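Local coordinates for uncharacterized HIT-like protein HP_0404 (PDB 4ZGL) that probably hydrolyses adenosine 5'-monophosphoramidates, as a histidine triad protein of the HINT branch, at residues E21-F26 / A57-F62; K78-V83 / H95-S100. All coordinates share one frame; numbering follows the deposited sequence.

How the contacts relate
Both contacts belong to one alpha/beta HIT domain and lie in series along the chain, contact 1 closing before contact 2 opens; their centres are about 13 Å apart. Contact 1 lays helix 53-70 on strand 23-27, whereas contact 2 pairs strands 77-83 and 96-100 of the same antiparallel sheet, whose order runs 16-19, 23-27, 36-41, 96-100, 77-83. The helix joins them directly: Met59 SD packs 3.4 Å from Phe96 CE1, so its side chain reaches into both contacts. Each also touches the second subunit, through the helix in contact 1 and, in contact 2, through strand 77-83, the outermost of this chain, which continues the sheet into the dimer partner.

Contact 1 (E21-F26 / A57-F62); sequences ERFLSF and AQMTSF
Phe23, the first residue of strand 23-27, carries this packing against helix 53-70, and the two short segments run at 35° to each other. Its CB sits over the centre of one face of the Phe62 ring, 3.6 Å from the ring centroid, a CH-pi contact. With CG anti to the carbonyl carbon (chi1 -59°), the Phe23 ring is carried past that face to lie against Met59. CD1 then lies 3.8 Å from Met59 CE, and CE1 is 3.4 Å from Met59 CB. At the tip, CZ comes 3.5 Å from Met59 N, while on the other flank CE2 rests 3.7 Å from Gln58 C. One face of the ring thus leans on the helix backbone, with Met59 CA above it. The Met59 chain crosses the ring at about a right angle and bends back at its last torsion; SD stands obliquely, 5.3 Å from the Phe23 centroid, a Met-aromatic contact. The Phe23 and Phe62 rings slide past each other in opposite directions: their planes are 23° apart and their centroids 5.5 Å, so they barely overlap. The Phe62 ring, with CG anti to its backbone N, also reaches Ser25, CE2 lying 3.9 Å from Ser25 CB. At the more exposed end, Gln58 OE1 approaches Arg22 CD and lies over one face of the guanidinium, a geometry that does not make a hydrogen bond. Apolar packing and the CH-pi contact therefore hold helix to sheet, the oblique sulfur adding to them; the buried Ser25 hydroxyl is satisfied by Leu38 O on the neighbouring strand 36-41, and only the Arg22-Gln58 pair sits at the solvent-facing end.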
loop_
_atom_site.group_PDB
_atom_site.type_symbol
_atom_site.label_atom_id
_atom_site.label_comp_id
_atom_site.label_asym_id
_atom_site.label_seq_id
_atom_site.Cartn_x
_atom_site.Cartn_y
_atom_site.Cartn_z
ATOM N N GLU A 21 -2.021 -14.671 14.220
ATOM C CA GLU A 21 -3.450 -15.074 14.284
ATOM C C GLU A 21 -4.265 -14.588 13.096
ATOM O O GLU A 21 -5.207 -15.265 12.688
ATOM C CB GLU A 21 -4.263 -14.590 15.564
ATOM C CG GLU A 21 -3.506 -14.193 16.866
ATOM C CD GLU A 21 -2.658 -15.320 17.439
ATOM O OE1 GLU A 21 -2.902 -16.494 17.085
ATOM O OE2 GLU A 21 -1.748 -15.031 18.253
ATOM N N ARG A 22 -3.950 -13.394 12.593
ATOM C CA ARG A 22 -4.754 -12.756 11.549
ATOM C C ARG A 22 -4.069 -12.641 10.184
ATOM O O ARG A 22 -4.749 -12.428 9.181
ATOM C CB ARG A 22 -5.204 -11.366 12.012
ATOM C CG ARG A 22 -6.268 -11.374 13.102
ATOM C CD ARG A 22 -6.659 -9.958 13.483
ATOM N NE ARG A 22 -7.610 -9.813 14.597
ATOM C CZ ARG A 22 -7.287 -10.035 15.864
ATOM N NH1 ARG A 22 -6.069 -10.467 16.167
ATOM N NH2 ARG A 22 -8.186 -9.861 16.826
ATOM N N PHE A 23 -2.743 -12.777 10.132
ATOM C CA PHE A 23 -1.998 -12.580 8.881
ATOM C C PHE A 23 -0.958 -13.659 8.634
ATOM O O PHE A 23 -0.575 -14.401 9.537
ATOM C CB PHE A 23 -1.302 -11.221 8.879
ATOM C CG PHE A 23 -2.241 -10.067 9.025
ATOM C CD1 PHE A 23 -2.884 -9.535 7.918
ATOM C CD2 PHE A 23 -2.493 -9.520 10.272
ATOM C CE1 PHE A 23 -3.759 -8.472 8.056
ATOM C CE2 PHE A 23 -3.362 -8.457 10.416
ATOM C CZ PHE A 23 -3.997 -7.933 9.307
ATOM N N LEU A 24 -0.505 -13.724 7.389
ATOM C CA LEU A 24 0.503 -14.680 6.974
ATOM C C LEU A 24 1.343 -14.061 5.863
ATOM O O LEU A 24 0.806 -13.410 4.964
ATOM C CB LEU A 24 -0.165 -15.962 6.474
ATOM C CG LEU A 24 0.762 -17.049 5.913
ATOM C CD1 LEU A 24 0.933 -18.206 6.884
ATOM C CD2 LEU A 24 0.226 -17.560 4.584
ATOM N N SER A 25 2.658 -14.260 5.932
ATOM C CA SER A 25 3.564 -13.782 4.893
ATOM C C SER A 25 4.410 -14.923 4.356
ATOM O O SER A 25 4.765 -15.843 5.094
ATOM C CB SER A 25 4.473 -12.674 5.425
ATOM O OG SER A 25 5.238 -12.095 4.378
ATOM N N PHE A 26 4.730 -14.854 3.068
ATOM C CA PHE A 26 5.535 -15.878 2.411
ATOM C C PHE A 26 6.141 -15.351 1.116
ATOM O O PHE A 26 5.684 -14.350 0.568
ATOM C CB PHE A 26 4.692 -17.128 2.132
ATOM C CG PHE A 26 3.426 -16.850 1.372
ATOM C CD1 PHE A 26 3.394 -16.938 -0.011
ATOM C CD2 PHE A 26 2.266 -16.494 2.044
ATOM C CE1 PHE A 26 2.228 -16.676 -0.706
ATOM C CE2 PHE A 26 1.098 -16.232 1.353
ATOM C CZ PHE A 26 1.078 -16.323 -0.022
ATOM N N ALA A 57 -4.775 -1.450 10.104
ATOM C CA ALA A 57 -3.899 -0.999 11.181
ATOM C C ALA A 57 -3.028 -2.160 11.652
ATOM O O ALA A 57 -1.814 -2.021 11.792
ATOM C CB ALA A 57 -4.716 -0.455 12.343
ATOM N N GLN A 58 -3.663 -3.306 11.887
ATOM C CA GLN A 58 -2.969 -4.491 12.382
ATOM C C GLN A 58 -2.056 -5.102 11.318
ATOM O O GLN A 58 -1.027 -5.691 11.641
ATOM C CB GLN A 58 -3.984 -5.522 12.879
ATOM C CG GLN A 58 -4.896 -4.985 13.977
ATOM C CD GLN A 58 -5.764 -6.056 14.611
ATOM O OE1 GLN A 58 -6.048 -7.080 13.996
ATOM N NE2 GLN A 58 -6.191 -5.821 15.845
ATOM N N MET A 59 -2.434 -4.947 10.052
ATOM C CA MET A 59 -1.603 -5.392 8.934
ATOM C C MET A 59 -0.366 -4.515 8.780
ATOM O O MET A 59 0.710 -5.014 8.478
ATOM C CB MET A 59 -2.392 -5.358 7.625
ATOM C CG MET A 59 -1.652 -5.985 6.454
ATOM S SD MET A 59 -2.608 -5.886 4.932
ATOM C CE MET A 59 -3.056 -7.595 4.651
ATOM N N THR A 60 -0.535 -3.209 8.962
ATOM C CA THR A 60 0.577 -2.265 8.913
ATOM C C THR A 60 1.627 -2.643 9.952
ATOM O O THR A 60 2.830 -2.643 9.673
ATOM C CB THR A 60 0.086 -0.835 9.193
ATOM O OG1 THR A 60 -0.889 -0.473 8.208
ATOM C CG2 THR A 60 1.235 0.163 9.169
ATOM N N SER A 61 1.148 -2.976 11.144
ATOM C CA SER A 61 1.997 -3.468 12.217
ATOM C C SER A 61 2.714 -4.749 11.794
ATOM O O SER A 61 3.915 -4.901 12.010
ATOM C CB SER A 61 1.152 -3.722 13.465
ATOM O OG SER A 61 1.959 -3.724 14.625
ATOM N N PHE A 62 1.963 -5.662 11.187
ATOM C CA PHE A 62 2.504 -6.925 10.690
ATOM C C PHE A 62 3.513 -6.721 9.563
ATOM O O PHE A 62 4.507 -7.443 9.480
ATOM C CB PHE A 62 1.361 -7.820 10.205
ATOM C CG PHE A 62 1.796 -9.204 9.814
ATOM C CD1 PHE A 62 2.126 -10.138 10.784
ATOM C CD2 PHE A 62 1.860 -9.576 8.479
ATOM C CE1 PHE A 62 2.521 -11.417 10.427
ATOM C CE2 PHE A 62 2.251 -10.854 8.116
ATOM C CZ PHE A 62 2.584 -11.776 9.091
#

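Contact 2 (K78-V83 / H95-S100); sequences KLLTNV and HFHILS
His95 enters the pairing through its backbone: its carbonyl O accepts the Thr81 hydroxyl, OG1 to O 2.8 Å, with the donor well above the carbonyl plane. Its ring is held by a bond from ND1 to His93 O and meets Phe4 edge-to-face. Phe96 follows, one ring face lying under Thr81 CB, 3.8 Å from the ring centroid; Thr81 CG2 reaches Phe96 CE2 at 3.4 Å. Leu79 CD2 meets the same ring obliquely, and Met56 and Met59 of helix 53-70 also pack on it. His97 forms a hydrogen-bonded antiparallel pair with Leu80. Its N lies nearly on the Leu80 C=O axis (C=O...N 162°, N to O 2.6 Å), and its own O receives Leu80 N at 3.1 Å. His95, Phe96 and His97 belong to the histidine triad motif that names the HIT family, which runs from the preceding loop into the start of strand 96-100; strand 77-83, outermost in this chain, flanks it and pairs with its counterpart in the second subunit. With CG anti to the carbonyl carbon (chi1 -62°), the His97 ring stands side by side with Leu80, Leu80 O in plane at its edge, and its ND1 is hydrogen-bonded to His36 NE2. Ile98 makes the non-hydrogen-bonded pair with Leu79 on the opposite face, CG1 3.9 Å from Leu79 CD2, and also touches Val66 and Val67 of the helix. Leu99 returns to the His97 face, paired with Lys78: its N reaches Lys78 O on a lone pair at 3.2 Å, and Lys78 N donates to Leu99 O at 2.7 Å from 28° above that carbonyl's plane.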
loop_
_atom_site.group_PDB
_atom_site.type_symbol
_atom_site.label_atom_id
_atom_site.label_comp_id
_atom_site.label_asym_id
_atom_site.label_seq_id
_atom_site.Cartn_x
_atom_site.Cartn_y
_atom_site.Cartn_z
ATOM N N LYS A 78 9.362 -1.601 -1.654
ATOM C CA LYS A 78 8.124 -1.122 -2.259
ATOM C C LYS A 78 6.949 -1.846 -1.632
ATOM O O LYS A 78 7.035 -3.037 -1.325
ATOM C CB LYS A 78 8.127 -1.383 -3.765
ATOM C CG LYS A 78 9.329 -0.817 -4.496
ATOM C CD LYS A 78 9.217 -1.022 -5.999
ATOM C CE LYS A 78 10.507 -0.628 -6.702
ATOM N NZ LYS A 78 10.273 -0.128 -8.085
ATOM N N LEU A 79 5.851 -1.121 -1.446
ATOM C CA LEU A 79 4.601 -1.708 -0.981
ATOM C C LEU A 79 3.562 -1.536 -2.080
ATOM O O LEU A 79 3.320 -0.424 -2.535
ATOM C CB LEU A 79 4.136 -1.057 0.339
ATOM C CG LEU A 79 3.986 -1.953 1.566
ATOM C CD1 LEU A 79 3.164 -1.241 2.628
ATOM C CD2 LEU A 79 3.388 -3.316 1.268
ATOM N N LEU A 80 2.967 -2.644 -2.521
ATOM C CA LEU A 80 2.027 -2.628 -3.639
ATOM C C LEU A 80 0.873 -3.591 -3.401
ATOM O O LEU A 80 1.075 -4.705 -2.926
ATOM C CB LEU A 80 2.744 -3.016 -4.932
ATOM C CG LEU A 80 1.896 -3.243 -6.191
ATOM C CD1 LEU A 80 1.560 -1.927 -6.875
ATOM C CD2 LEU A 80 2.619 -4.168 -7.158
ATOM N N THR A 81 -0.338 -3.158 -3.740
ATOM C CA THR A 81 -1.472 -4.072 -3.838
ATOM C C THR A 81 -2.328 -3.678 -5.037
ATOM O O THR A 81 -2.572 -2.497 -5.276
ATOM C CB THR A 81 -2.299 -4.121 -2.535
ATOM O OG1 THR A 81 -3.320 -5.116 -2.653
ATOM C CG2 THR A 81 -2.929 -2.772 -2.217
ATOM N N ASN A 82 -2.756 -4.680 -5.799
ATOM C CA ASN A 82 -3.604 -4.469 -6.967
ATOM C C ASN A 82 -5.058 -4.740 -6.618
ATOM O O ASN A 82 -5.387 -5.801 -6.095
ATOM C CB ASN A 82 -3.164 -5.384 -8.102
ATOM C CG ASN A 82 -1.714 -5.175 -8.481
ATOM O OD1 ASN A 82 -0.879 -6.064 -8.315
ATOM N ND2 ASN A 82 -1.406 -3.993 -8.993
ATOM N N VAL A 83 -5.915 -3.768 -6.899
ATOM C CA VAL A 83 -7.326 -3.877 -6.585
ATOM C C VAL A 83 -8.109 -4.110 -7.876
ATOM O O VAL A 83 -8.339 -3.188 -8.657
ATOM C CB VAL A 83 -7.824 -2.616 -5.861
ATOM C CG1 VAL A 83 -9.238 -2.820 -5.340
ATOM C CG2 VAL A 83 -6.890 -2.271 -4.714
ATOM N N HIS A 95 -3.774 -9.155 -1.139
ATOM C CA HIS A 95 -2.367 -9.359 -0.847
ATOM C C HIS A 95 -1.539 -8.138 -1.193
ATOM O O HIS A 95 -1.814 -7.439 -2.172
ATOM C CB HIS A 95 -1.841 -10.584 -1.588
ATOM C CG HIS A 95 -1.972 -10.502 -3.069
ATOM N ND1 HIS A 95 -3.165 -10.729 -3.721
ATOM C CD2 HIS A 95 -1.058 -10.247 -4.033
ATOM C CE1 HIS A 95 -2.981 -10.608 -5.023
ATOM N NE2 HIS A 95 -1.712 -10.313 -5.238
ATOM N N PHE A 96 -0.541 -7.880 -0.357
ATOM C CA PHE A 96 0.413 -6.815 -0.590
ATOM C C PHE A 96 1.738 -7.409 -1.038
ATOM O O PHE A 96 2.257 -8.328 -0.402
ATOM C CB PHE A 96 0.626 -5.997 0.680
ATOM C CG PHE A 96 -0.466 -5.011 0.949
ATOM C CD1 PHE A 96 -1.608 -5.391 1.635
ATOM C CD2 PHE A 96 -0.351 -3.694 0.517
ATOM C CE1 PHE A 96 -2.622 -4.480 1.887
ATOM C CE2 PHE A 96 -1.355 -2.779 0.764
ATOM C CZ PHE A 96 -2.492 -3.171 1.448
ATOM N N HIS A 97 2.272 -6.888 -2.137
ATOM C CA HIS A 97 3.611 -7.238 -2.583
ATOM C C HIS A 97 4.610 -6.402 -1.799
ATOM O O HIS A 97 4.427 -5.193 -1.641
ATOM C CB HIS A 97 3.771 -6.959 -4.073
ATOM C CG HIS A 97 2.853 -7.761 -4.941
ATOM N ND1 HIS A 97 3.281 -8.844 -5.677
ATOM C CD2 HIS A 97 1.532 -7.635 -5.197
ATOM C CE1 HIS A 97 2.268 -9.351 -6.350
ATOM N NE2 HIS A 97 1.193 -8.637 -6.075
ATOM N N ILE A 98 5.650 -7.053 -1.290
ATOM C CA ILE A 98 6.789 -6.352 -0.713
ATOM C C ILE A 98 8.003 -6.662 -1.574
ATOM O O ILE A 98 8.507 -7.782 -1.563
ATOM C CB ILE A 98 7.053 -6.774 0.738
ATOM C CG1 ILE A 98 5.914 -6.278 1.632
ATOM C CG2 ILE A 98 8.387 -6.211 1.224
ATOM C CD1 ILE A 98 5.831 -7.000 2.958
ATOM N N LEU A 99 8.443 -5.668 -2.336
ATOM C CA LEU A 99 9.603 -5.803 -3.205
ATOM C C LEU A 99 10.747 -4.979 -2.644
ATOM O O LEU A 99 10.519 -4.016 -1.920
ATOM C CB LEU A 99 9.265 -5.326 -4.618
ATOM C CG LEU A 99 8.061 -5.996 -5.284
ATOM C CD1 LEU A 99 7.698 -5.292 -6.579
ATOM C CD2 LEU A 99 8.344 -7.467 -5.540
ATOM N N SER A 100 11.963 -5.347 -3.026
ATOM C CA SER A 100 13.183 -4.750 -2.514
ATOM C C SER A 100 14.012 -4.135 -3.659
ATOM O O SER A 100 13.908 -4.568 -4.806
ATOM C CB SER A 100 13.974 -5.809 -1.724
ATOM O OG SER A 100 14.820 -6.537 -2.591
#